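Side-chain contacts in GTP pyrophosphokinase (Streptococcus pneumoniae, PDB 2BE3), which belongs to the RelA/SpoT family and probably transfers pyrophosphate from ATP to GTP or GDP, making the alarmone (p)ppGpp: residues L6-F11 with I64-L69; M82-D87 with E199-F204. One frame throughout, in Å; residues are numbered along the deposited sequence.

Contact 1. Residues L6-F11 with I64-L69; sequences LEWEEF and ITYATL
Trp-8 and Phe-11, one helical turn apart near the start of helix 6-35, reach across to Tyr-66 and Leu-69 in a contact made almost entirely of apolar side-chain surface. No hydrogen bond crosses it, and the backbones stay well apart, with the CA atoms of Phe-11 and Leu-69, the nearest pair, 10.2 Å from each other.

Trp-8 comes first. The far end of its six-membered ring does the touching: CZ2 meets Tyr-66 CE1 at 3.7 Å, at the edge of the tyrosine ring and near its plane. The two rings form an oblique pair, planes at 74° and centroids 5.8 Å apart. Tyr-66 OH lies 3.7 Å from the same Trp-8 CZ2 and makes a weak hydrogen bond to Lys-56. On the neighbouring corner, Trp-8 CH2 lies 4.2 Å from Leu-69 CD2.

Phe-11 follows with its CG anti to the backbone N (chi1 175°), which sends the ring out toward Leu-69. Its tip atom CZ presses on Leu-69 CD2 at 3.6 Å, so this one methyl is touched closely by Phe-11 and more loosely by Trp-8. A tetraethylene glycol molecule, probably from the crystallisation liquor, also lies against Phe-11.

Helix 52-62 packs alongside: Ile-55 touches both Trp-8 and Leu-69, and Met-59 touches Tyr-66, so the N-terminal helix, this helix and the loop leading to helix 69-72 meet here.

Contact 2. Residues M82-D87 with E199-F204; sequences MVQFVD and EAQALF
Gln-201 and Gln-84 approach from opposite directions and bring their amide groups together where helix 194-203 comes near the loop that follows strand 77-83, a strand of the mixed beta-sheet of the RelA/SpoT fold. They carry nearly all of the contact, and it is small: 85 Å² buried in total, with the nearest CA atoms, those of the same two glutamines, 11.8 Å apart.

Gln-201 gives up the most surface. Its CG stands anti to the carbonyl carbon (chi1 -68°), and the chain runs extended from there, carrying the amide off the helix toward the strand end. Gln-84 answers with a side chain that is also extended, its CG on the far side of CB from its own backbone N (chi1 -157°). The long reach of both side chains is what spans the gap between the backbones. Where they meet, Gln-84 CD lies 4.3 Å from Gln-201 CD and the amide groups are nearly coplanar, their planes only 12° apart. His-39 lies against Gln-201, and Glu-43 of strand 42-49 touches Gln-84.

Phe-85 adds only a sliver of buried area here, but its ring packs against Arg-194, Ile-197 and Gln-198, earlier on the same C-terminal helix. One face of that ring is covered by its own neighbour: Gln-84 CG sits 3.8 Å above the plane of the Phe-85 ring, nearer its edge than its centre.

Overall arrangement
The two contacts lie on opposite sides of the chain's centre, 42 Å apart between their centres and about 23 Å between nearest atoms. Both segments of contact 1 precede both of contact 2. Each brings a terminal helix against the family region, helix 6-35 at residues 64-69 and helix 194-203 at residues 82-87. Contact 1 ends on the first residue of helix 69-72 and contact 2 starts on the last two of strand 77-83, only about a dozen residues later. Contact 1 is largely apolar and partly buried beside helix 52-62, whereas contact 2 is a polar meeting at the surface. The N- and C-terminal helices thus touch this region at widely separated places.

Contact 1. Residues L6-F11 with I64-L69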
ATOM      1  N   LEU A   6      -9.509  -0.877  23.733  1.00 99.41           N
ATOM      2  CA  LEU A   6     -10.262  -1.171  22.512  1.00 97.01           C
ATOM      3  C   LEU A   6     -10.582   0.058  21.642  1.00 94.78           C
ATOM      4  O   LEU A   6     -10.498  -0.029  20.414  1.00 94.80           O
ATOM      5  CB  LEU A   6     -11.561  -1.935  22.830  1.00 97.83           C
ATOM      6  CG  LEU A   6     -12.237  -2.625  21.631  1.00 98.64           C
ATOM      7  CD1 LEU A   6     -11.559  -3.986  21.335  1.00 99.40           C
ATOM      8  CD2 LEU A   6     -13.740  -2.788  21.848  1.00 98.62           C
ATOM      9  N   GLU A   7     -10.936   1.176  22.272  0.50 93.27           N
ATOM     10  CA  GLU A   7     -11.252   2.404  21.535  0.50 91.55           C
ATOM     11  C   GLU A   7     -10.003   3.051  20.919  0.50 90.25           C
ATOM     12  O   GLU A   7     -10.078   3.635  19.836  0.50 89.99           O
ATOM     13  CB  GLU A   7     -12.066   3.396  22.383  0.50 91.46           C
ATOM     14  CG  GLU A   7     -11.741   3.410  23.879  0.50 91.77           C
ATOM     15  CD  GLU A   7     -12.366   2.246  24.643  0.50 92.00           C
ATOM     16  OE1 GLU A   7     -13.542   1.901  24.387  0.50 91.31           O
ATOM     17  OE2 GLU A   7     -11.669   1.673  25.505  0.50 92.27           O
ATOM     18  N   TRP A   8      -8.864   2.921  21.602  1.00 88.99           N
ATOM     19  CA  TRP A   8      -7.569   3.365  21.075  1.00 86.83           C
ATOM     20  C   TRP A   8      -7.135   2.563  19.861  1.00 85.86           C
ATOM     21  O   TRP A   8      -6.511   3.097  18.961  1.00 85.48           O
ATOM     22  CB  TRP A   8      -6.461   3.302  22.126  1.00 85.67           C
ATOM     23  CG  TRP A   8      -6.319   4.569  22.911  1.00 85.71           C
ATOM     24  CD1 TRP A   8      -6.532   4.722  24.246  1.00 84.56           C
ATOM     25  CD2 TRP A   8      -5.963   5.876  22.408  1.00 85.36           C
ATOM     26  NE1 TRP A   8      -6.324   6.026  24.612  1.00 85.21           N
ATOM     27  CE2 TRP A   8      -5.981   6.761  23.508  1.00 85.05           C
ATOM     28  CE3 TRP A   8      -5.632   6.384  21.137  1.00 83.78           C
ATOM     29  CZ2 TRP A   8      -5.666   8.122  23.387  1.00 84.36           C
ATOM     30  CZ3 TRP A   8      -5.329   7.736  21.019  1.00 83.64           C
ATOM     31  CH2 TRP A   8      -5.337   8.584  22.141  1.00 83.52           C
ATOM     32  N   GLU A   9      -7.484   1.283  19.855  1.00 85.02           N
ATOM     33  CA  GLU A   9      -7.143   0.343  18.795  1.00 84.71           C
ATOM     34  C   GLU A   9      -7.984   0.626  17.550  1.00 82.96           C
ATOM     35  O   GLU A   9      -7.483   0.642  16.433  1.00 82.23           O
ATOM     36  CB  GLU A   9      -7.412  -1.078  19.298  1.00 84.64           C
ATOM     37  CG  GLU A   9      -6.769  -2.161  18.486  1.00 87.08           C
ATOM     38  CD  GLU A   9      -7.038  -3.563  19.065  1.00 87.82           C
ATOM     39  OE1 GLU A   9      -6.055  -4.248  19.473  1.00 90.23           O
ATOM     40  OE2 GLU A   9      -8.233  -3.956  19.129  1.00 91.41           O
ATOM     41  N   GLU A  10      -9.269   0.868  17.759  1.00 81.76           N
ATOM     42  CA  GLU A  10     -10.156   1.227  16.675  1.00 81.19           C
ATOM     43  C   GLU A  10      -9.790   2.571  16.063  1.00 79.20           C
ATOM     44  O   GLU A  10      -9.953   2.770  14.855  1.00 78.81           O
ATOM     45  CB  GLU A  10     -11.600   1.243  17.151  1.00 81.07           C
ATOM     46  CG  GLU A  10     -12.161  -0.161  17.362  1.00 83.47           C
ATOM     47  CD  GLU A  10     -13.581  -0.159  17.963  1.00 84.41           C
ATOM     48  OE1 GLU A  10     -14.220   0.928  18.104  1.00 88.30           O
ATOM     49  OE2 GLU A  10     -14.057  -1.269  18.291  1.00 89.38           O
ATOM     50  N   PHE A  11      -9.281   3.482  16.894  1.00 76.89           N
ATOM     51  CA  PHE A  11      -8.906   4.799  16.413  1.00 74.78           C
ATOM     52  C   PHE A  11      -7.610   4.759  15.595  1.00 73.95           C
ATOM     53  O   PHE A  11      -7.492   5.425  14.567  1.00 73.75           O
ATOM     54  CB  PHE A  11      -8.778   5.786  17.576  1.00 73.84           C
ATOM     55  CG  PHE A  11      -8.269   7.128  17.158  1.00 73.12           C
ATOM     56  CD1 PHE A  11      -9.116   8.041  16.520  1.00 71.99           C
ATOM     57  CD2 PHE A  11      -6.942   7.479  17.370  1.00 71.21           C
ATOM     58  CE1 PHE A  11      -8.646   9.277  16.124  1.00 72.02           C
ATOM     59  CE2 PHE A  11      -6.461   8.718  16.954  1.00 69.84           C
ATOM     60  CZ  PHE A  11      -7.305   9.609  16.344  1.00 72.79           C
ATOM     61  N   ILE A  64      -5.696  19.955  22.614  1.00 78.60           N
ATOM     62  CA  ILE A  64      -6.494  19.126  21.725  1.00 77.05           C
ATOM     63  C   ILE A  64      -7.348  18.172  22.572  1.00 77.15           C
ATOM     64  O   ILE A  64      -6.830  17.517  23.476  1.00 77.38           O
ATOM     65  CB  ILE A  64      -5.544  18.365  20.795  1.00 76.74           C
ATOM     66  CG1 ILE A  64      -4.732  19.388  20.001  1.00 75.75           C
ATOM     67  CG2 ILE A  64      -6.283  17.344  19.925  1.00 74.26           C
ATOM     68  CD1 ILE A  64      -3.532  18.790  19.305  1.00 75.00           C
ATOM     69  N   THR A  65      -8.643  18.119  22.284  1.00 76.33           N
ATOM     70  CA  THR A  65      -9.569  17.132  22.853  1.00 76.35           C
ATOM     71  C   THR A  65      -9.728  15.911  21.955  1.00 76.03           C
ATOM     72  O   THR A  65      -9.224  15.893  20.841  1.00 75.79           O
ATOM     73  CB  THR A  65     -10.971  17.739  22.998  1.00 76.86           C
ATOM     74  OG1 THR A  65     -11.293  18.444  21.794  1.00 76.70           O
ATOM     75  CG2 THR A  65     -11.008  18.699  24.165  1.00 75.95           C
ATOM     76  N   TYR A  66     -10.423  14.887  22.449  1.00 76.43           N
ATOM     77  CA  TYR A  66     -10.663  13.671  21.672  1.00 77.18           C
ATOM     78  C   TYR A  66     -11.454  13.943  20.411  1.00 77.50           C
ATOM     79  O   TYR A  66     -11.168  13.357  19.369  1.00 79.09           O
ATOM     80  CB  TYR A  66     -11.316  12.570  22.513  1.00 77.46           C
ATOM     81  CG  TYR A  66     -10.305  11.904  23.420  1.00 78.85           C
ATOM     82  CD1 TYR A  66      -9.126  11.363  22.902  1.00 77.97           C
ATOM     83  CD2 TYR A  66     -10.503  11.857  24.789  1.00 79.47           C
ATOM     84  CE1 TYR A  66      -8.174  10.783  23.722  1.00 78.72           C
ATOM     85  CE2 TYR A  66      -9.568  11.284  25.623  1.00 80.04           C
ATOM     86  CZ  TYR A  66      -8.407  10.745  25.087  1.00 80.11           C
ATOM     87  OH  TYR A  66      -7.493  10.162  25.937  1.00 80.35           O
ATOM     88  N   ALA A  67     -12.411  14.856  20.500  1.00 77.14           N
ATOM     89  CA  ALA A  67     -13.238  15.230  19.365  1.00 76.97           C
ATOM     90  C   ALA A  67     -12.434  15.841  18.207  1.00 76.61           C
ATOM     91  O   ALA A  67     -12.719  15.543  17.053  1.00 77.99           O
ATOM     92  CB  ALA A  67     -14.324  16.148  19.803  1.00 76.25           C
ATOM     93  N   THR A  68     -11.403  16.633  18.502  1.00 75.27           N
ATOM     94  CA  THR A  68     -10.648  17.309  17.443  1.00 73.66           C
ATOM     95  C   THR A  68      -9.305  16.643  17.140  1.00 73.07           C
ATOM     96  O   THR A  68      -8.537  17.084  16.277  1.00 72.71           O
ATOM     97  CB  THR A  68     -10.496  18.829  17.741  1.00 73.60           C
ATOM     98  OG1 THR A  68      -9.537  19.031  18.775  1.00 72.77           O
ATOM     99  CG2 THR A  68     -11.824  19.420  18.190  1.00 72.26           C
ATOM    100  N   LEU A  69      -9.029  15.551  17.842  1.00 72.81           N
ATOM    101  CA  LEU A  69      -7.746  14.890  17.757  1.00 71.41           C
ATOM    102  C   LEU A  69      -7.304  14.631  16.318  1.00 72.04           C
ATOM    103  O   LEU A  69      -6.175  14.963  15.932  1.00 71.72           O
ATOM    104  CB  LEU A  69      -7.790  13.604  18.569  1.00 71.60           C
ATOM    105  CG  LEU A  69      -6.533  12.730  18.534  1.00 71.79           C
ATOM    106  CD1 LEU A  69      -5.271  13.558  18.925  1.00 69.48           C
ATOM    107  CD2 LEU A  69      -6.704  11.463  19.380  1.00 70.45           C
TER

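Contact 2. Residues M82-D87 with E199-F204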
HETATM    1  N   MSE A  82      14.619   9.867   3.820  1.00 71.49           N
HETATM    2  CA  MSE A  82      16.021  10.250   3.874  1.00 73.18           C
HETATM    3  C   MSE A  82      16.570  10.447   2.471  1.00 72.55           C
HETATM    4  O   MSE A  82      16.407   9.590   1.617  1.00 72.79           O
HETATM    5  CB  MSE A  82      16.832   9.187   4.638  1.00 75.18           C
HETATM    6  CG  MSE A  82      17.237   9.621   6.072  1.00 81.39           C
HETATM    7 SE   MSE A  82      15.679  10.056   7.276  1.00 99.53          SE
HETATM    8  CE  MSE A  82      14.795   8.112   7.269  1.00 92.79           C
ATOM      9  N   VAL A  83      17.182  11.599   2.233  1.00 72.06           N
ATOM     10  CA  VAL A  83      17.688  11.978   0.926  1.00 70.98           C
ATOM     11  C   VAL A  83      19.172  12.253   1.062  1.00 71.55           C
ATOM     12  O   VAL A  83      19.667  12.497   2.172  1.00 71.71           O
ATOM     13  CB  VAL A  83      16.937  13.237   0.317  1.00 71.39           C
ATOM     14  CG1 VAL A  83      15.424  12.967   0.143  1.00 68.49           C
ATOM     15  CG2 VAL A  83      17.156  14.486   1.168  1.00 69.47           C
ATOM     16  N   GLN A  84      19.887  12.203  -0.059  1.00 71.13           N
ATOM     17  CA  GLN A  84      21.305  12.447  -0.069  1.00 70.42           C
ATOM     18  C   GLN A  84      21.624  13.928   0.155  1.00 70.38           C
ATOM     19  O   GLN A  84      22.427  14.276   1.044  1.00 70.87           O
ATOM     20  CB  GLN A  84      21.839  12.001  -1.415  1.00 70.95           C
ATOM     21  CG  GLN A  84      23.279  11.661  -1.453  1.00 71.74           C
ATOM     22  CD  GLN A  84      23.662  10.908  -2.707  1.00 72.93           C
ATOM     23  OE1 GLN A  84      23.135  11.160  -3.809  1.00 72.24           O
ATOM     24  NE2 GLN A  84      24.617   9.985  -2.555  1.00 69.84           N
ATOM     25  N   PHE A  85      20.997  14.808  -0.630  1.00 69.29           N
ATOM     26  CA  PHE A  85      21.352  16.224  -0.621  1.00 68.67           C
ATOM     27  C   PHE A  85      20.210  17.110  -0.151  1.00 68.77           C
ATOM     28  O   PHE A  85      19.039  16.822  -0.415  1.00 68.26           O
ATOM     29  CB  PHE A  85      21.735  16.665  -2.030  1.00 69.07           C
ATOM     30  CG  PHE A  85      22.969  15.996  -2.573  1.00 70.40           C
ATOM     31  CD1 PHE A  85      24.231  16.409  -2.167  1.00 69.67           C
ATOM     32  CD2 PHE A  85      22.867  14.988  -3.523  1.00 70.24           C
ATOM     33  CE1 PHE A  85      25.361  15.819  -2.666  1.00 70.50           C
ATOM     34  CE2 PHE A  85      24.016  14.400  -4.042  1.00 72.60           C
ATOM     35  CZ  PHE A  85      25.260  14.809  -3.602  1.00 71.25           C
ATOM     36  N   VAL A  86      20.555  18.213   0.504  1.00 68.82           N
ATOM     37  CA  VAL A  86      19.583  19.287   0.786  1.00 69.23           C
ATOM     38  C   VAL A  86      18.737  19.640  -0.460  1.00 70.35           C
ATOM     39  O   VAL A  86      17.522  19.790  -0.379  1.00 70.11           O
ATOM     40  CB  VAL A  86      20.302  20.593   1.289  1.00 68.88           C
ATOM     41  CG1 VAL A  86      19.306  21.782   1.432  1.00 68.83           C
ATOM     42  CG2 VAL A  86      21.011  20.349   2.566  1.00 66.70           C
ATOM     43  N   ASP A  87      19.396  19.792  -1.607  1.00 70.86           N
ATOM     44  CA  ASP A  87      18.711  20.177  -2.829  1.00 70.73           C
ATOM     45  C   ASP A  87      17.869  19.016  -3.398  1.00 70.76           C
ATOM     46  O   ASP A  87      17.143  19.199  -4.350  1.00 69.76           O
ATOM     47  CB  ASP A  87      19.744  20.639  -3.845  1.00 70.91           C
ATOM     48  CG  ASP A  87      20.289  22.048  -3.561  1.00 74.54           C
ATOM     49  OD1 ASP A  87      19.944  22.724  -2.567  1.00 77.28           O
ATOM     50  OD2 ASP A  87      21.095  22.517  -4.377  1.00 81.68           O
ATOM     51  N   GLU A 199      26.307  13.773 -11.656  1.00 67.19           N
ATOM     52  CA  GLU A 199      26.760  13.425 -12.977  1.00 69.36           C
ATOM     53  C   GLU A 199      27.462  12.045 -12.934  1.00 68.35           C
ATOM     54  O   GLU A 199      27.168  11.171 -13.746  1.00 67.96           O
ATOM     55  CB  GLU A 199      27.645  14.569 -13.482  1.00 68.96           C
ATOM     56  CG  GLU A 199      28.448  14.373 -14.773  1.00 72.95           C
ATOM     57  CD  GLU A 199      29.189  15.695 -15.154  1.00 75.08           C
ATOM     58  OE1 GLU A 199      30.264  15.949 -14.553  1.00 79.83           O
ATOM     59  OE2 GLU A 199      28.678  16.495 -16.020  1.00 81.98           O
ATOM     60  N   ALA A 200      28.340  11.848 -11.951  1.00 68.30           N
ATOM     61  CA  ALA A 200      28.988  10.554 -11.716  1.00 68.60           C
ATOM     62  C   ALA A 200      28.010   9.402 -11.404  1.00 69.05           C
ATOM     63  O   ALA A 200      28.120   8.336 -11.988  1.00 68.08           O
ATOM     64  CB  ALA A 200      30.053  10.692 -10.659  1.00 68.54           C
ATOM     65  N   GLN A 201      27.023   9.661 -10.545  1.00 70.65           N
ATOM     66  CA  GLN A 201      25.931   8.710 -10.238  1.00 72.13           C
ATOM     67  C   GLN A 201      25.048   8.304 -11.420  1.00 73.66           C
ATOM     68  O   GLN A 201      24.508   7.207 -11.429  1.00 74.75           O
ATOM     69  CB  GLN A 201      25.046   9.223  -9.087  1.00 70.78           C
ATOM     70  CG  GLN A 201      25.763   9.236  -7.773  1.00 69.53           C
ATOM     71  CD  GLN A 201      25.005   9.914  -6.624  1.00 71.86           C
ATOM     72  OE1 GLN A 201      23.989  10.587  -6.819  1.00 71.42           O
ATOM     73  NE2 GLN A 201      25.530   9.752  -5.410  1.00 72.66           N
ATOM     74  N   ALA A 202      24.870   9.180 -12.397  1.00 75.29           N
ATOM     75  CA  ALA A 202      24.071   8.838 -13.572  1.00 77.20           C
ATOM     76  C   ALA A 202      24.817   7.830 -14.464  1.00 79.34           C
ATOM     77  O   ALA A 202      24.209   7.115 -15.258  1.00 79.00           O
ATOM     78  CB  ALA A 202      23.699  10.098 -14.352  1.00 76.06           C
ATOM     79  N   LEU A 203      26.132   7.750 -14.302  1.00 82.62           N
ATOM     80  CA  LEU A 203      26.949   6.822 -15.087  1.00 85.83           C
ATOM     81  C   LEU A 203      26.771   5.352 -14.692  1.00 88.93           C
ATOM     82  O   LEU A 203      26.709   4.498 -15.564  1.00 88.83           O
ATOM     83  CB  LEU A 203      28.424   7.229 -15.077  1.00 84.83           C
ATOM     84  CG  LEU A 203      28.674   8.628 -15.635  1.00 83.82           C
ATOM     85  CD1 LEU A 203      30.101   9.076 -15.428  1.00 83.93           C
ATOM     86  CD2 LEU A 203      28.287   8.716 -17.088  1.00 82.14           C
ATOM     87  N   PHE A 204      26.661   5.065 -13.395  1.00 93.34           N
ATOM     88  CA  PHE A 204      26.498   3.690 -12.917  1.00 98.16           C
ATOM     89  C   PHE A 204      25.867   3.637 -11.538  1.00100.78           C
ATOM     90  O   PHE A 204      26.434   4.162 -10.573  1.00101.42           O
ATOM     91  CB  PHE A 204      27.865   3.001 -12.896  1.00 99.11           C
ATOM     92  CG  PHE A 204      27.960   1.775 -12.008  1.00101.21           C
ATOM     93  CD1 PHE A 204      27.615   0.511 -12.499  1.00102.28           C
ATOM     94  CD2 PHE A 204      28.475   1.879 -10.704  1.00103.11           C
ATOM     95  CE1 PHE A 204      27.728  -0.623 -11.695  1.00103.05           C
ATOM     96  CE2 PHE A 204      28.603   0.749  -9.889  1.00103.92           C
ATOM     97  CZ  PHE A 204      28.227  -0.507 -10.386  1.00102.89           C
TER